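Local coordinates for protein meta cleavage compound hydrolase (Janthinobacterium, PDB 1J1I) that catalyses the hydrolytic cleavage of a carbon-carbon bond in the meta-cleavage product of carbazole degradation, probably releasing anthranilate, at residues A[135-140]-A[269-274]; A[227-230]-A[235-238]. All coordinates share one frame; numbering follows the deposited sequence.

Contact 1: residues A[135-140]-A[269-274]; sequences VLMGSA and EDFANA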
loop_
_atom_site.group_PDB
_atom_site.type_symbol
_atom_site.label_atom_id
_atom_site.label_comp_id
_atom_site.label_asym_id
_atom_site.label_seq_id
_atom_site.Cartn_x
_atom_site.Cartn_y
_atom_site.Cartn_z
ATOM N N VAL A 135 -7.245 -10.393 1.715
ATOM C CA VAL A 135 -7.297 -8.958 1.440
ATOM C C VAL A 135 -8.555 -8.417 2.098
ATOM O O VAL A 135 -9.659 -8.833 1.764
ATOM C CB VAL A 135 -7.358 -8.670 -0.077
ATOM C CG1 VAL A 135 -7.500 -7.161 -0.321
ATOM C CG2 VAL A 135 -6.101 -9.207 -0.756
ATOM N N LEU A 136 -8.380 -7.514 3.057
ATOM C CA LEU A 136 -9.502 -6.924 3.763
ATOM C C LEU A 136 -9.642 -5.500 3.246
ATOM O O LEU A 136 -8.733 -4.685 3.381
ATOM C CB LEU A 136 -9.236 -6.930 5.267
ATOM C CG LEU A 136 -8.991 -8.322 5.858
ATOM C CD1 LEU A 136 -8.489 -8.177 7.285
ATOM C CD2 LEU A 136 -10.281 -9.150 5.808
ATOM N N MET A 137 -10.786 -5.214 2.644
ATOM C CA MET A 137 -11.026 -3.905 2.052
ATOM C C MET A 137 -12.221 -3.246 2.723
ATOM O O MET A 137 -13.362 -3.657 2.505
ATOM C CB MET A 137 -11.284 -4.094 0.554
ATOM C CG MET A 137 -11.357 -2.822 -0.261
ATOM S SD MET A 137 -12.713 -2.873 -1.436
ATOM C CE MET A 137 -12.513 -4.516 -2.191
ATOM N N GLY A 138 -11.956 -2.222 3.533
ATOM C CA GLY A 138 -13.031 -1.544 4.237
ATOM C C GLY A 138 -13.813 -2.610 4.976
ATOM O O GLY A 138 -15.022 -2.496 5.199
ATOM N N SER A 139 -13.090 -3.654 5.365
ATOM C CA SER A 139 -13.668 -4.801 6.048
ATOM C C SER A 139 -14.312 -4.570 7.402
ATOM O O SER A 139 -13.808 -3.826 8.243
ATOM C CB SER A 139 -12.613 -5.897 6.208
ATOM O OG SER A 139 -13.149 -7.004 6.917
ATOM N N ALA A 140 -15.442 -5.239 7.601
ATOM C CA ALA A 140 -16.153 -5.189 8.858
ATOM C C ALA A 140 -15.372 -6.132 9.782
ATOM O O ALA A 140 -14.514 -6.890 9.318
ATOM C CB ALA A 140 -17.578 -5.694 8.664
ATOM N N GLU A 269 -8.998 0.225 -11.087
ATOM C CA GLU A 269 -7.631 0.010 -11.556
ATOM C C GLU A 269 -6.635 0.067 -10.403
ATOM O O GLU A 269 -5.726 -0.765 -10.301
ATOM C CB GLU A 269 -7.260 1.058 -12.603
ATOM C CG GLU A 269 -7.991 0.893 -13.923
ATOM C CD GLU A 269 -7.060 0.479 -15.050
ATOM O OE1 GLU A 269 -6.173 1.283 -15.419
ATOM O OE2 GLU A 269 -7.212 -0.650 -15.564
ATOM N N ASP A 270 -6.809 1.060 -9.541
ATOM C CA ASP A 270 -5.932 1.235 -8.394
ATOM C C ASP A 270 -6.026 0.004 -7.493
ATOM O O ASP A 270 -5.016 -0.600 -7.143
ATOM C CB ASP A 270 -6.332 2.499 -7.621
ATOM C CG ASP A 270 -5.375 2.817 -6.477
ATOM O OD1 ASP A 270 -5.530 3.881 -5.843
ATOM O OD2 ASP A 270 -4.474 2.001 -6.211
ATOM N N PHE A 271 -7.245 -0.377 -7.132
ATOM C CA PHE A 271 -7.438 -1.534 -6.270
ATOM C C PHE A 271 -6.915 -2.839 -6.866
ATOM O O PHE A 271 -6.250 -3.617 -6.178
ATOM C CB PHE A 271 -8.918 -1.724 -5.933
ATOM C CG PHE A 271 -9.180 -2.965 -5.139
ATOM C CD1 PHE A 271 -9.005 -2.971 -3.755
ATOM C CD2 PHE A 271 -9.514 -4.154 -5.780
ATOM C CE1 PHE A 271 -9.149 -4.148 -3.024
ATOM C CE2 PHE A 271 -9.659 -5.333 -5.056
ATOM C CZ PHE A 271 -9.476 -5.329 -3.675
ATOM N N ALA A 272 -7.241 -3.084 -8.133
ATOM C CA ALA A 272 -6.824 -4.303 -8.814
ATOM C C ALA A 272 -5.312 -4.439 -8.873
ATOM O O ALA A 272 -4.772 -5.522 -8.659
ATOM C CB ALA A 272 -7.407 -4.342 -10.229
ATOM N N ASN A 273 -4.637 -3.338 -9.181
ATOM C CA ASN A 273 -3.184 -3.340 -9.271
ATOM C C ASN A 273 -2.533 -3.562 -7.917
ATOM O O ASN A 273 -1.549 -4.287 -7.811
ATOM C CB ASN A 273 -2.693 -2.028 -9.885
ATOM C CG ASN A 273 -2.609 -2.094 -11.397
ATOM O OD1 ASN A 273 -3.526 -2.572 -12.065
ATOM N ND2 ASN A 273 -1.503 -1.608 -11.946
ATOM N N ALA A 274 -3.084 -2.939 -6.882
ATOM C CA ALA A 274 -2.547 -3.095 -5.538
ATOM C C ALA A 274 -2.693 -4.558 -5.116
ATOM O O ALA A 274 -1.821 -5.118 -4.439
ATOM C CB ALA A 274 -3.296 -2.190 -4.565
#
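A buried, wholly apolar contact joins the C-terminal end of strand 131-137 to helix 268-281, with M137 and V135 on the strand meeting the single aromatic ring of F271 from the helix. The ring spans the gap between the two elements, whose backbones stay well apart: the CA atoms of M137 and F271 are 9.4 Å from each other. F271 leaves its helix with CG anti to the backbone N (chi1 175°), which sends CZ and CE1 forward to the sheet. M137 reaches this leading end by its methyl, CE lying 3.5 Å from F271 CZ and equally near CE1, while its CG rests 3.8 Å from F271 CE1. Bends at chi2 and chi3 bring the thioether obliquely across the ring, and M137 SD sits 4.7 Å from the ring centroid, 33° off the normal, a Met-aromatic contact. V135, two residues earlier and on the same side of the sheet, adds a looser touch of CG1 on F271 CZ at 4.3 Å. V111 of the neighbouring strand 108-113 and M264 of helix 263-266 also pack on F271. With a leucine in place of F271 the ring that M137 CE and SD lean on is gone, which would probably leave the thioether less fixed and open a gap between helix and sheet. The same helix also reaches the second subunit: D270 OD1 is hydrogen-bonded to W252 NE1 of that chain, and D270 OD2 to Y254 OH of its own. This is the layered packing of the alpha/beta-hydrolase fold, in which the C-terminal helix covers one face of the central sheet.

Contact 2: residues A[227-230]-A[235-238]; sequences VVQG and VVPV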
loop_
_atom_site.group_PDB
_atom_site.type_symbol
_atom_site.label_atom_id
_atom_site.label_comp_id
_atom_site.label_asym_id
_atom_site.label_seq_id
_atom_site.Cartn_x
_atom_site.Cartn_y
_atom_site.Cartn_z
ATOM N N VAL A 227 -4.490 -5.028 4.154
ATOM C CA VAL A 227 -5.603 -4.236 4.666
ATOM C C VAL A 227 -5.717 -3.014 3.754
ATOM O O VAL A 227 -4.840 -2.144 3.761
ATOM C CB VAL A 227 -5.350 -3.770 6.125
ATOM C CG1 VAL A 227 -6.531 -2.961 6.635
ATOM C CG2 VAL A 227 -5.112 -4.982 7.027
ATOM N N VAL A 228 -6.777 -2.973 2.949
ATOM C CA VAL A 228 -7.007 -1.859 2.024
ATOM C C VAL A 228 -8.037 -0.942 2.659
ATOM O O VAL A 228 -9.064 -1.410 3.154
ATOM C CB VAL A 228 -7.534 -2.354 0.660
ATOM C CG1 VAL A 228 -7.775 -1.169 -0.269
ATOM C CG2 VAL A 228 -6.537 -3.320 0.036
ATOM N N GLN A 229 -7.783 0.363 2.626
ATOM C CA GLN A 229 -8.683 1.300 3.274
ATOM C C GLN A 229 -8.775 2.675 2.626
ATOM O O GLN A 229 -7.755 3.291 2.292
ATOM C CB GLN A 229 -8.248 1.469 4.731
ATOM C CG GLN A 229 -9.113 2.396 5.558
ATOM C CD GLN A 229 -10.518 1.864 5.739
ATOM O OE1 GLN A 229 -10.716 0.683 6.032
ATOM N NE2 GLN A 229 -11.504 2.736 5.576
ATOM N N GLY A 230 -10.009 3.143 2.464
ATOM C CA GLY A 230 -10.254 4.460 1.900
ATOM C C GLY A 230 -10.119 5.459 3.034
ATOM O O GLY A 230 -10.657 5.253 4.121
ATOM N N VAL A 235 -18.132 4.566 6.846
ATOM C CA VAL A 235 -18.634 3.367 7.516
ATOM C C VAL A 235 -17.526 2.784 8.391
ATOM O O VAL A 235 -17.724 2.539 9.578
ATOM C CB VAL A 235 -19.087 2.301 6.490
ATOM C CG1 VAL A 235 -19.659 1.082 7.217
ATOM C CG2 VAL A 235 -20.123 2.896 5.547
ATOM N N VAL A 236 -16.362 2.560 7.791
ATOM C CA VAL A 236 -15.208 2.036 8.515
ATOM C C VAL A 236 -14.122 3.106 8.510
ATOM O O VAL A 236 -13.446 3.308 7.502
ATOM C CB VAL A 236 -14.652 0.758 7.850
ATOM C CG1 VAL A 236 -13.358 0.328 8.537
ATOM C CG2 VAL A 236 -15.683 -0.352 7.919
ATOM N N PRO A 237 -13.941 3.808 9.640
ATOM C CA PRO A 237 -12.932 4.867 9.763
ATOM C C PRO A 237 -11.536 4.366 9.405
ATOM O O PRO A 237 -11.234 3.185 9.579
ATOM C CB PRO A 237 -13.031 5.276 11.231
ATOM C CG PRO A 237 -14.457 4.950 11.583
ATOM C CD PRO A 237 -14.654 3.617 10.914
ATOM N N VAL A 238 -10.685 5.266 8.919
ATOM C CA VAL A 238 -9.329 4.883 8.545
ATOM C C VAL A 238 -8.551 4.343 9.745
ATOM O O VAL A 238 -7.682 3.481 9.592
ATOM C CB VAL A 238 -8.556 6.074 7.909
ATOM C CG1 VAL A 238 -8.358 7.183 8.925
ATOM C CG2 VAL A 238 -7.222 5.596 7.372
#
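Q229 NE2 is the polar atom on which this contact turns: it donates a hydrogen bond to G230 O at 3.0 Å, lies 2.8 Å from V236 O across the contact, and has a weak further bond to D233 OD2. The bond to G230 O is fairly straight, with an N-H...acceptor angle of 156°, although the donor is tilted 18° from the carbonyl plane. Q229 thus folds its amide back over the end of its own strand. Its CG is anti to the backbone N, and the turn at chi2 (65°) then swings the amide round to lie near both carbonyls.

The chain between the two segments carries D233, the probable acid of the catalytic triad, on the turn that follows strand 225-230 of the alpha/beta-hydrolase fold. D233 OD1 accepts the backbone N-H groups of V235 and V236, so one oxygen of the carboxylate takes both amides, and the other, OD2, has the weak bond from Q229 NE2. In this second-shell place the glutamine may help position the carboxylate, though its own bond to D233 is weak, and V236 packs on H261, the probable histidine of the same triad.

Packing surrounds the amide. The aliphatic part of Q229 runs past V238, its CG 3.9 Å from V238 CA and 4.1 Å from V238 CG2. At the other end of the glutamine, the carbonyl oxygen OE1 has the V236 methyl CG1 beside it at 3.7 Å, and the two side chains cross obliquely. I255 of strand 251-256 packs against both Q229 and V238.

How the contacts relate
Contacts 1 and 2 have centres 10 Å apart and share the central sheet, where strands 131-137 and 225-230 are parallel neighbours. Along the chain contact 2 is nested inside the long loop closed by contact 1. The strands are probably bonded directly, L136 O to V228 N at 2.6 Å and G138 N to V228 O at 3.0 Å, and past their ends G138 O packs on V236 CG2. Contact 1 fastens a helix onto a face of the sheet, the M137 side chain about 8 Å from those of S114 and D233, whereas contact 2 shapes the turn at the C-terminal strand ends and borders D233 and H261, which with S114 probably form the catalytic triad.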